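Local coordinates for binding domain (Hc) of Paraclostridial Mosquitocidal Protein 1 (Paraclostridium bifermentans, PDB 6HOX) that probably recognises host nerve cells on behalf of a botulinum-like neurotoxin that specifically targets Anopheles mosquitoes, at residues L395-D400 / H430-W435; P288-M293 / S408-Y413; L25-G30 / N42-E47; F89-W94 / D222-Y227. One frame throughout, in Å; residues are numbered along the deposited sequence. Where two conformers were deposited one is given.

Contact 1 of 4, residues L395-D400 / H430-W435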
# COMPACT_ATOMS: atom_id res chain seq x y z
N LEU A 395 -5.05 16.49 -18.89
CA LEU A 395 -5.05 15.48 -17.84
C LEU A 395 -6.45 15.44 -17.25
O LEU A 395 -7.09 16.48 -17.05
CB LEU A 395 -4.02 15.82 -16.76
CG LEU A 395 -2.56 15.81 -17.19
CD1 LEU A 395 -1.63 16.22 -16.05
CD2 LEU A 395 -2.16 14.44 -17.71
N LEU A 396 -6.91 14.22 -16.98
CA LEU A 396 -8.20 14.03 -16.37
C LEU A 396 -8.14 14.60 -14.95
O LEU A 396 -7.24 14.27 -14.15
CB LEU A 396 -8.55 12.54 -16.36
CG LEU A 396 -9.91 12.22 -15.76
CD1 LEU A 396 -11.03 12.67 -16.70
CD2 LEU A 396 -10.02 10.75 -15.45
N SER A 397 -9.11 15.47 -14.66
CA SER A 397 -9.25 16.08 -13.37
C SER A 397 -10.74 16.24 -13.03
O SER A 397 -11.61 15.77 -13.76
CB SER A 397 -8.52 17.39 -13.32
OG SER A 397 -8.32 17.79 -11.98
N ILE A 398 -11.00 16.83 -11.86
CA ILE A 398 -12.34 17.19 -11.41
C ILE A 398 -12.41 18.71 -11.44
O ILE A 398 -11.43 19.38 -11.11
CB ILE A 398 -12.65 16.63 -10.00
CG1 ILE A 398 -11.51 16.87 -9.02
CG2 ILE A 398 -13.02 15.16 -10.10
CD1 ILE A 398 -11.88 16.66 -7.57
N ALA A 399 -13.55 19.23 -11.92
CA ALA A 399 -13.74 20.67 -12.16
C ALA A 399 -14.08 21.36 -10.83
O ALA A 399 -15.16 21.13 -10.28
CB ALA A 399 -14.81 20.87 -13.20
N ASP A 400 -13.14 22.21 -10.38
CA ASP A 400 -13.00 22.75 -8.99
C ASP A 400 -12.90 21.59 -7.99
O ASP A 400 -12.20 21.70 -6.97
CB ASP A 400 -14.14 23.70 -8.63
CG ASP A 400 -14.31 24.81 -9.65
OD1 ASP A 400 -13.29 25.29 -10.18
OD2 ASP A 400 -15.48 25.17 -9.92
N HIS A 430 -2.08 19.12 -8.36
CA HIS A 430 -1.46 17.79 -8.45
C HIS A 430 -2.44 16.76 -7.88
O HIS A 430 -2.71 15.77 -8.54
CB HIS A 430 -0.07 17.71 -7.78
CG HIS A 430 1.08 18.03 -8.67
ND1 HIS A 430 2.29 18.50 -8.17
CD2 HIS A 430 1.23 17.99 -10.01
CE1 HIS A 430 3.12 18.73 -9.17
NE2 HIS A 430 2.50 18.42 -10.31
N THR A 431 -2.99 17.02 -6.68
CA THR A 431 -3.90 16.12 -5.98
C THR A 431 -5.14 15.79 -6.86
O THR A 431 -5.53 14.63 -6.94
CB THR A 431 -4.26 16.69 -4.60
OG1 THR A 431 -3.09 16.75 -3.77
CG2 THR A 431 -5.28 15.88 -3.84
N LYS A 432 -5.72 16.81 -7.52
CA LYS A 432 -6.92 16.65 -8.37
C LYS A 432 -6.65 15.84 -9.65
O LYS A 432 -7.63 15.45 -10.33
CB LYS A 432 -7.44 18.00 -8.86
CG LYS A 432 -7.95 18.96 -7.80
CD LYS A 432 -8.86 20.03 -8.34
CE LYS A 432 -8.17 21.05 -9.22
NZ LYS A 432 -9.12 21.63 -10.21
N THR A 433 -5.38 15.64 -10.01
CA THR A 433 -5.00 14.92 -11.24
C THR A 433 -4.51 13.49 -10.95
O THR A 433 -4.15 12.77 -11.87
CB THR A 433 -3.95 15.70 -12.05
OG1 THR A 433 -2.77 15.89 -11.26
CG2 THR A 433 -4.47 17.05 -12.50
N ASN A 434 -4.57 13.07 -9.68
CA ASN A 434 -4.16 11.73 -9.28
C ASN A 434 -5.40 10.88 -9.04
O ASN A 434 -6.31 11.30 -8.35
CB ASN A 434 -3.30 11.75 -8.02
CG ASN A 434 -1.93 12.36 -8.23
OD1 ASN A 434 -1.34 12.21 -9.30
ND2 ASN A 434 -1.40 13.00 -7.21
N TRP A 435 -5.40 9.68 -9.64
CA TRP A 435 -6.50 8.76 -9.64
C TRP A 435 -6.06 7.42 -9.04
O TRP A 435 -4.97 6.95 -9.34
CB TRP A 435 -7.01 8.59 -11.07
CG TRP A 435 -7.68 9.83 -11.58
CD1 TRP A 435 -7.10 10.82 -12.33
CD2 TRP A 435 -9.02 10.26 -11.32
NE1 TRP A 435 -8.01 11.80 -12.59
CE2 TRP A 435 -9.20 11.50 -11.98
CE3 TRP A 435 -10.10 9.72 -10.61
CZ2 TRP A 435 -10.41 12.19 -11.96
CZ3 TRP A 435 -11.30 10.40 -10.59
CH2 TRP A 435 -11.45 11.63 -11.25
O HOH W 1 -4.88 12.76 -14.47
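With CG of Leu396 anti to its backbone N (chi1 -179°) and CG of Trp435 anti to its carbonyl carbon (chi1 -69°), the two side chains are directed toward each other. They cross at about a right angle, CD2 of Leu396 lying over one face of the indole. This is packing inside the beta-trefoil of the C-terminal receptor-binding subdomain, where strand 394-398 meets the end of helix 427-432 and the first residue of strand 435-438. The Leu396 CD2 methyl lies 3.9 Å from the centroid of the Trp435 five-membered ring, a CH-pi contact displaced toward the rim. The same pair is joined again at the ring edge: Trp435 NE1 donates to Leu396 O over 3.0 Å, nearly straight at 172°. The oxygen lies in the indole plane, while NE1 stands well above the carbonyl plane. Tryptophan suits this place because it offers a broad apolar face and one N-H at its edge. A water, also in the ring plane, hydrogen-bonds to Leu396 O (2.8 Å) and Thr433 O (2.7 Å). Serine suits its spot because its short side chain can donate to a nearby carbonyl: Ser397 OG makes a weak hydrogen bond of 2.9 Å to Lys432 O, which also accepts from Asn267 ND2. Lys432 runs its long aliphatic chain past Ile398, and its NZ, held chiefly by Tyr418 OH, adds a weak 3.3 Å bond to Ile398 O. At the helix end His430 O accepts from Thr433 N, and from the same face of its plane Thr433 OG1 donates to His430 O over 2.7 Å.

Contact 2 of 4, residues P288-M293 / S408-Y413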
# COMPACT_ATOMS: atom_id res chain seq x y z
N PRO A 288 -20.24 11.51 -15.83
CA PRO A 288 -19.72 11.01 -14.55
C PRO A 288 -19.34 12.22 -13.68
O PRO A 288 -18.91 13.24 -14.20
CB PRO A 288 -18.53 10.15 -14.99
CG PRO A 288 -18.01 10.87 -16.22
CD PRO A 288 -19.25 11.41 -16.91
N TYR A 289 -19.46 12.07 -12.36
CA TYR A 289 -19.02 13.10 -11.43
C TYR A 289 -18.58 12.44 -10.11
O TYR A 289 -18.97 11.31 -9.82
CB TYR A 289 -20.13 14.15 -11.24
CG TYR A 289 -21.35 13.65 -10.51
CD1 TYR A 289 -22.34 12.93 -11.17
CD2 TYR A 289 -21.52 13.88 -9.15
CE1 TYR A 289 -23.46 12.46 -10.51
CE2 TYR A 289 -22.64 13.42 -8.48
CZ TYR A 289 -23.61 12.70 -9.16
OH TYR A 289 -24.71 12.24 -8.49
N ILE A 290 -17.74 13.14 -9.34
CA ILE A 290 -17.42 12.71 -7.98
C ILE A 290 -18.41 13.40 -7.04
O ILE A 290 -18.54 14.62 -7.04
CB ILE A 290 -15.96 13.00 -7.58
CG1 ILE A 290 -14.96 12.42 -8.58
CG2 ILE A 290 -15.67 12.47 -6.19
CD1 ILE A 290 -14.83 10.92 -8.50
N SER A 291 -19.13 12.59 -6.25
CA SER A 291 -20.08 13.09 -5.30
C SER A 291 -19.35 13.55 -4.04
O SER A 291 -18.16 13.33 -3.90
CB SER A 291 -21.10 12.04 -5.00
OG SER A 291 -22.24 12.61 -4.39
N ARG A 292 -20.10 14.17 -3.12
CA ARG A 292 -19.52 14.67 -1.87
C ARG A 292 -18.92 13.50 -1.07
O ARG A 292 -19.37 12.35 -1.17
CB ARG A 292 -20.55 15.47 -1.07
CG ARG A 292 -21.82 14.72 -0.70
CD ARG A 292 -22.72 15.51 0.24
NE ARG A 292 -23.59 16.49 -0.43
CZ ARG A 292 -23.53 17.82 -0.25
NH1 ARG A 292 -22.59 18.34 0.52
NH2 ARG A 292 -24.40 18.61 -0.84
N MET A 293 -17.90 13.82 -0.28
CA MET A 293 -17.16 12.90 0.58
C MET A 293 -18.14 12.19 1.52
O MET A 293 -18.92 12.84 2.21
CB MET A 293 -16.13 13.69 1.39
CG MET A 293 -15.31 12.85 2.37
SD MET A 293 -13.65 12.47 1.76
CE MET A 293 -12.91 14.10 1.74
N SER A 408 -21.71 20.15 -4.26
CA SER A 408 -22.54 18.95 -4.30
C SER A 408 -21.73 17.75 -4.83
O SER A 408 -21.83 16.62 -4.32
CB SER A 408 -23.75 19.20 -5.17
OG SER A 408 -24.27 17.99 -5.68
N GLY A 409 -20.97 18.02 -5.89
CA GLY A 409 -20.17 17.06 -6.61
C GLY A 409 -19.33 17.80 -7.65
O GLY A 409 -19.44 19.00 -7.79
N TRP A 410 -18.48 17.07 -8.35
CA TRP A 410 -17.49 17.66 -9.24
C TRP A 410 -17.44 16.82 -10.51
O TRP A 410 -17.26 15.60 -10.43
CB TRP A 410 -16.12 17.76 -8.56
CG TRP A 410 -16.16 18.54 -7.28
CD1 TRP A 410 -16.02 19.89 -7.14
CD2 TRP A 410 -16.43 18.03 -5.97
NE1 TRP A 410 -16.16 20.25 -5.83
CE2 TRP A 410 -16.40 19.13 -5.08
CE3 TRP A 410 -16.67 16.75 -5.45
CZ2 TRP A 410 -16.60 18.99 -3.71
CZ3 TRP A 410 -16.87 16.61 -4.09
CH2 TRP A 410 -16.84 17.72 -3.23
N TYR A 411 -17.66 17.47 -11.65
CA TYR A 411 -17.64 16.80 -12.96
C TYR A 411 -16.20 16.49 -13.34
O TYR A 411 -15.27 17.17 -12.87
CB TYR A 411 -18.36 17.65 -14.02
CG TYR A 411 -19.85 17.67 -13.81
CD1 TYR A 411 -20.64 16.63 -14.28
CD2 TYR A 411 -20.47 18.69 -13.10
CE1 TYR A 411 -22.00 16.62 -14.08
CE2 TYR A 411 -21.84 18.69 -12.89
CZ TYR A 411 -22.61 17.64 -13.38
OH TYR A 411 -23.96 17.61 -13.17
N LEU A 412 -16.02 15.45 -14.14
CA LEU A 412 -14.70 15.10 -14.67
C LEU A 412 -14.46 15.94 -15.93
O LEU A 412 -15.41 16.18 -16.70
CB LEU A 412 -14.64 13.60 -14.97
CG LEU A 412 -14.35 12.67 -13.80
CD1 LEU A 412 -15.40 12.81 -12.71
CD2 LEU A 412 -14.29 11.23 -14.28
N TYR A 413 -13.22 16.39 -16.14
CA TYR A 413 -12.88 17.16 -17.34
C TYR A 413 -11.42 16.94 -17.75
O TYR A 413 -10.56 16.51 -16.94
CB TYR A 413 -13.24 18.64 -17.15
CG TYR A 413 -12.21 19.48 -16.45
CD1 TYR A 413 -11.99 19.35 -15.09
CD2 TYR A 413 -11.45 20.41 -17.15
CE1 TYR A 413 -11.01 20.09 -14.44
CE2 TYR A 413 -10.48 21.17 -16.51
CZ TYR A 413 -10.27 21.01 -15.15
OH TYR A 413 -9.34 21.77 -14.50
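Ile290 and Trp410 form the hydrogen-bonded pair of a short antiparallel ladder in the beta-trefoil subdomain, flanked by the non-hydrogen-bonded pairs Tyr289-Tyr411 and Ser291-Gly409. Two backbone bonds hold the ladder: Ile290 N to Trp410 O at 2.7 Å, and Trp410 N to Ile290 O at 2.8 Å. At Gly409 the absence of a side chain lets Ile290 O approach Gly409 CA to 3.0 Å, with the Tyr289 ring close by.

The two tyrosines meet on one face of the ladder. CG of Tyr289 sits between its backbone N and carbonyl carbon (chi1 68°), a placement that brings the edge of its ring near Trp410 N. Tyr289 CB rests over one face of the Tyr411 ring, 4.0 Å from Tyr411 CD1. The two rings themselves meet obliquely, with planes at 48°. The hydroxyl of Tyr411 is hydrogen-bonded to Lys280 NZ, so the ring can pack while its polar end is satisfied.

Apolar packing fills the other face. Ile290 and Leu412 cross at about a right angle, with Ile290 CG1 4.2 Å from Leu412 CD1, and they touch strand 394-398 through Ile398 and Leu396 respectively. Branched aliphatic residues suit this buried layer. Pro288 CG extends it, packing 4.2 Å from Leu412 CD2, and Leu347 touches both residues. Trp410, on the same face as Ile290, carries its six-membered ring past Ile290 to Arg292, with Trp410 CE3 3.2 Å from Ile290 O. At the indole edge, near its plane, lies Ser291 O, 3.5 Å from Trp410 CZ3, a buried carbonyl oxygen with no polar partner in the model.

Contact 3 of 4, residues L25-G30 / N42-E47; sequences LVFSLG and NNTNLE
Val26 and Asn42 mark the closest backbone approach, their CA atoms 6.7 Å apart, and the two segments run 41° apart in direction, so side chains carry the contact. Phe27 is the central piece. Its CG lies anti to the backbone N (chi1 -180°), and the rim of its ring meets the second segment edge-on. Thr44 CB and Leu46 CD2 both lie in the ring plane at that edge, with Leu46 CD2 3.7 Å from Phe27 CE1. Leucine suits this place because its fork serves two partners: while CD2 takes the phenyl edge, Leu46 CD1 packs 4.1 Å from Leu29 CD1. Thr44 crosses Phe27 at about a right angle. Its OG1 comes 3.6 Å from Phe27 CD1 but is bonded to Asp38 OD2, so the threonine combines an apolar flank with a satisfied hydroxyl. At the exposed end Asn42 ND2 makes a weak, bent bond of 3.3 Å to Val26 O, which also has a weak link to Ser40 OG. In the lectin-like, concanavalin-type fold of the N-terminal receptor-binding subdomain, strand 25-32, whose Val26 and Phe27 form a classic beta bulge facing Ile226, lies between strands 35-38 and 218-227, whereas strand 46-48 pairs with strand 73-75, whose Val75 touches Phe27, Thr44 and Leu46 together.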
# COMPACT_ATOMS: atom_id res chain seq x y z
N LEU A 25 22.80 -9.71 2.42
CA LEU A 25 21.53 -10.35 2.73
C LEU A 25 21.79 -11.76 3.28
O LEU A 25 22.35 -12.58 2.59
CB LEU A 25 20.70 -10.43 1.45
CG LEU A 25 19.32 -11.06 1.62
CD1 LEU A 25 18.38 -10.08 2.32
CD2 LEU A 25 18.75 -11.50 0.27
N VAL A 26 21.34 -12.04 4.51
CA VAL A 26 21.61 -13.34 5.11
C VAL A 26 20.32 -14.17 5.23
O VAL A 26 20.37 -15.36 5.48
CB VAL A 26 22.34 -13.22 6.46
CG1 VAL A 26 23.69 -12.53 6.29
CG2 VAL A 26 21.51 -12.54 7.53
N PHE A 27 19.16 -13.53 5.03
CA PHE A 27 17.87 -14.18 5.17
C PHE A 27 16.82 -13.37 4.41
O PHE A 27 16.78 -12.17 4.55
CB PHE A 27 17.47 -14.27 6.65
CG PHE A 27 16.15 -14.95 6.90
CD1 PHE A 27 16.03 -16.33 6.82
CD2 PHE A 27 15.01 -14.20 7.19
CE1 PHE A 27 14.81 -16.94 7.04
CE2 PHE A 27 13.79 -14.82 7.43
CZ PHE A 27 13.69 -16.19 7.34
N SER A 28 15.95 -14.06 3.67
CA SER A 28 14.86 -13.39 2.96
C SER A 28 13.65 -14.33 2.88
O SER A 28 13.66 -15.30 2.12
CB SER A 28 15.29 -12.93 1.60
OG SER A 28 14.20 -12.33 0.92
N LEU A 29 12.59 -13.99 3.62
CA LEU A 29 11.44 -14.84 3.73
C LEU A 29 10.41 -14.41 2.68
O LEU A 29 9.98 -13.26 2.67
CB LEU A 29 10.85 -14.72 5.13
CG LEU A 29 9.59 -15.53 5.40
CD1 LEU A 29 9.88 -17.01 5.41
CD2 LEU A 29 8.96 -15.10 6.72
N GLY A 30 10.01 -15.37 1.84
CA GLY A 30 9.03 -15.12 0.80
C GLY A 30 8.47 -16.41 0.24
O GLY A 30 8.68 -17.49 0.82
N ASN A 42 20.68 -18.90 1.23
CA ASN A 42 21.39 -19.43 2.41
C ASN A 42 20.73 -20.71 2.90
O ASN A 42 21.29 -21.38 3.77
CB ASN A 42 21.46 -18.41 3.55
CG ASN A 42 22.78 -17.69 3.60
OD1 ASN A 42 23.56 -17.73 2.64
ND2 ASN A 42 23.06 -17.04 4.72
N ASN A 43 19.55 -21.03 2.37
CA ASN A 43 18.91 -22.30 2.61
C ASN A 43 18.58 -22.43 4.10
O ASN A 43 18.72 -23.50 4.67
CB ASN A 43 19.79 -23.45 2.12
CG ASN A 43 19.05 -24.76 2.02
OD1 ASN A 43 17.90 -24.79 1.58
ND2 ASN A 43 19.68 -25.85 2.45
N THR A 44 18.19 -21.32 4.74
CA THR A 44 17.91 -21.31 6.18
C THR A 44 16.74 -22.25 6.47
O THR A 44 15.76 -22.24 5.74
CB THR A 44 17.49 -19.93 6.69
OG1 THR A 44 18.42 -18.96 6.22
CG2 THR A 44 17.39 -19.89 8.20
N ASN A 45 16.83 -23.01 7.57
CA ASN A 45 15.81 -23.98 7.91
C ASN A 45 14.59 -23.28 8.55
O ASN A 45 14.72 -22.62 9.56
CB ASN A 45 16.34 -25.05 8.84
CG ASN A 45 15.35 -26.19 9.00
OD1 ASN A 45 14.91 -26.46 10.11
ND2 ASN A 45 14.98 -26.81 7.90
N LEU A 46 13.43 -23.46 7.92
CA LEU A 46 12.15 -22.91 8.38
C LEU A 46 11.23 -24.06 8.76
O LEU A 46 11.19 -25.08 8.07
CB LEU A 46 11.42 -22.15 7.26
CG LEU A 46 12.25 -21.32 6.30
CD1 LEU A 46 11.38 -20.84 5.16
CD2 LEU A 46 12.87 -20.13 7.01
N GLU A 47 10.37 -23.81 9.74
CA GLU A 47 9.24 -24.66 10.00
C GLU A 47 7.97 -23.81 9.78
O GLU A 47 7.66 -22.94 10.57
CB GLU A 47 9.33 -25.25 11.40
CG GLU A 47 8.31 -26.36 11.65
CD GLU A 47 8.17 -26.76 13.11
OE1 GLU A 47 9.14 -27.34 13.64
OE2 GLU A 47 7.11 -26.44 13.74

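Contact 4 of 4, residues F89-W94 / D222-Y227; sequences FTISFW and DQFNIY
Phe93 and Phe224 lie side by side and point the same way, their ring planes at 23° but slid apart so that they barely overlap, with centroids 5.5 Å apart. Ile91 CG2 meets the tip of the Phe224 ring obliquely, 3.6 Å from Phe224 CZ, so aromatic and branched aliphatic groups pack together on the side facing Ile125 of strand 122-128, which touches Ile91, Phe93 and Phe224. On the other face Tyr227 presents its ring edge, in plane, to Thr90 O and to Ser92 OG, the latter 3.5 Å from Tyr227 CE1. Serine is small enough to sit at the ring edge, and a water joins its OG to Gln223 O. Trp94 turns an edge to Asp222 O and Gln223 CB, while Arg58 makes a cation-pi contact with its indole. Between the strands, paired backbone hydrogen bonds link Thr90 with Tyr227, Ser92 with Asn225 and Trp94 with Asp222; Tyr227 N to Thr90 O measures 2.8 Å. The register slips by one between Ser92 and Trp94 at a bulge. Gln223, in a left-handed conformation (phi 53°), and Phe224 both face Leu29 as a G1 beta bulge. Such near-antiparallel strands, with an apolar face turned to a second sheet, are characteristic of the lectin-like jelly-roll sandwich.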
# COMPACT_ATOMS: atom_id res chain seq x y z
N PHE A 89 22.99 -4.71 12.07
CA PHE A 89 22.07 -5.44 11.19
C PHE A 89 20.93 -4.52 10.72
O PHE A 89 20.73 -3.42 11.28
CB PHE A 89 21.54 -6.71 11.86
CG PHE A 89 20.72 -6.49 13.10
CD1 PHE A 89 21.33 -6.39 14.35
CD2 PHE A 89 19.34 -6.39 13.03
CE1 PHE A 89 20.57 -6.19 15.49
CE2 PHE A 89 18.58 -6.19 14.17
CZ PHE A 89 19.20 -6.09 15.40
N THR A 90 20.25 -4.98 9.67
CA THR A 90 19.05 -4.38 9.15
C THR A 90 17.98 -5.46 8.98
O THR A 90 18.27 -6.59 8.57
CB THR A 90 19.33 -3.66 7.82
OG1 THR A 90 20.30 -2.65 8.12
CG2 THR A 90 18.10 -3.04 7.20
N ILE A 91 16.76 -5.10 9.39
CA ILE A 91 15.56 -5.84 9.12
C ILE A 91 14.70 -4.99 8.18
O ILE A 91 14.46 -3.82 8.46
CB ILE A 91 14.83 -6.18 10.44
CG1 ILE A 91 15.62 -7.21 11.27
CG2 ILE A 91 13.41 -6.66 10.18
CD1 ILE A 91 15.04 -7.48 12.65
N SER A 92 14.24 -5.59 7.08
CA SER A 92 13.25 -4.97 6.17
C SER A 92 12.12 -5.96 5.85
O SER A 92 12.30 -7.17 5.93
CB SER A 92 13.88 -4.41 4.92
OG SER A 92 14.36 -5.41 4.04
N PHE A 93 10.94 -5.42 5.54
CA PHE A 93 9.80 -6.25 5.17
C PHE A 93 8.66 -5.40 4.62
O PHE A 93 8.46 -4.20 5.00
CB PHE A 93 9.30 -7.07 6.37
CG PHE A 93 8.91 -6.28 7.59
CD1 PHE A 93 9.86 -5.92 8.54
CD2 PHE A 93 7.59 -5.93 7.82
CE1 PHE A 93 9.51 -5.19 9.66
CE2 PHE A 93 7.24 -5.24 8.96
CZ PHE A 93 8.20 -4.85 9.87
N TRP A 94 7.90 -6.04 3.73
CA TRP A 94 6.61 -5.55 3.30
C TRP A 94 5.55 -6.11 4.24
O TRP A 94 5.57 -7.31 4.53
CB TRP A 94 6.33 -5.98 1.86
CG TRP A 94 7.04 -5.15 0.84
CD1 TRP A 94 8.16 -5.49 0.13
CD2 TRP A 94 6.66 -3.84 0.39
NE1 TRP A 94 8.49 -4.48 -0.73
CE2 TRP A 94 7.59 -3.46 -0.60
CE3 TRP A 94 5.62 -2.96 0.72
CZ2 TRP A 94 7.51 -2.22 -1.24
CZ3 TRP A 94 5.54 -1.75 0.07
CH2 TRP A 94 6.47 -1.39 -0.90
N ASP A 222 5.78 -10.03 3.43
CA ASP A 222 6.57 -10.42 2.28
C ASP A 222 7.98 -9.81 2.35
O ASP A 222 8.18 -8.70 2.81
CB ASP A 222 5.85 -10.09 0.97
CG ASP A 222 6.43 -10.84 -0.23
OD1 ASP A 222 6.95 -11.96 -0.02
OD2 ASP A 222 6.38 -10.29 -1.36
N GLN A 223 8.96 -10.55 1.83
CA GLN A 223 10.35 -10.11 1.74
C GLN A 223 10.83 -9.65 3.13
O GLN A 223 11.36 -8.54 3.27
CB GLN A 223 10.52 -9.00 0.69
CG GLN A 223 9.99 -9.36 -0.70
CD GLN A 223 10.76 -10.51 -1.31
OE1 GLN A 223 10.20 -11.57 -1.61
NE2 GLN A 223 12.05 -10.34 -1.44
N PHE A 224 10.64 -10.50 4.14
CA PHE A 224 11.22 -10.23 5.43
C PHE A 224 12.69 -10.62 5.36
O PHE A 224 13.05 -11.81 5.29
CB PHE A 224 10.48 -10.94 6.56
CG PHE A 224 10.97 -10.57 7.94
CD1 PHE A 224 12.15 -11.09 8.44
CD2 PHE A 224 10.23 -9.70 8.74
CE1 PHE A 224 12.58 -10.77 9.73
CE2 PHE A 224 10.66 -9.38 10.02
CZ PHE A 224 11.84 -9.91 10.50
N ASN A 225 13.53 -9.59 5.30
CA ASN A 225 14.91 -9.70 5.00
C ASN A 225 15.72 -9.30 6.23
O ASN A 225 15.35 -8.36 6.93
CB ASN A 225 15.31 -8.83 3.81
CG ASN A 225 14.65 -9.25 2.52
OD1 ASN A 225 13.97 -10.28 2.48
ND2 ASN A 225 14.83 -8.44 1.49
N ILE A 226 16.81 -10.03 6.47
CA ILE A 226 17.86 -9.65 7.44
C ILE A 226 19.17 -9.45 6.67
O ILE A 226 19.56 -10.28 5.85
CB ILE A 226 18.03 -10.69 8.56
CG1 ILE A 226 16.71 -10.95 9.29
CG2 ILE A 226 19.14 -10.23 9.51
CD1 ILE A 226 16.71 -12.17 10.18
N TYR A 227 19.82 -8.32 6.95
CA TYR A 227 21.09 -7.96 6.38
C TYR A 227 22.09 -7.83 7.52
O TYR A 227 21.72 -7.37 8.61
CB TYR A 227 21.05 -6.62 5.64
CG TYR A 227 20.03 -6.52 4.53
CD1 TYR A 227 18.69 -6.28 4.80
CD2 TYR A 227 20.41 -6.64 3.20
CE1 TYR A 227 17.75 -6.19 3.79
CE2 TYR A 227 19.48 -6.54 2.17
CZ TYR A 227 18.15 -6.33 2.47
OH TYR A 227 17.24 -6.25 1.46
O HOH W 2 12.25 -6.03 2.26

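From the N terminus, contact 3 closes first, over a short loop of 11 residues holding strand 35-38. Contact 4 follows in series and closes a much longer excursion of 127 residues, rich in strands. The two adjoin because strands 25-32 and 218-227 are neighbours in one sheet, where Leu29 N meets Phe224 O. In the C-terminal subdomain, contact 2 opens at 288-293, contact 1 opens at 395-400, contact 2 closes at 408-413 and contact 1 at 430-435, so they cross. Strands 394-398 and 409-415 pair directly through Ser397-Tyr413 and Ala399-Tyr411. Contacts 2 and 4 have centres about 42 Å apart, in the trefoil and lectin-like subdomains respectively.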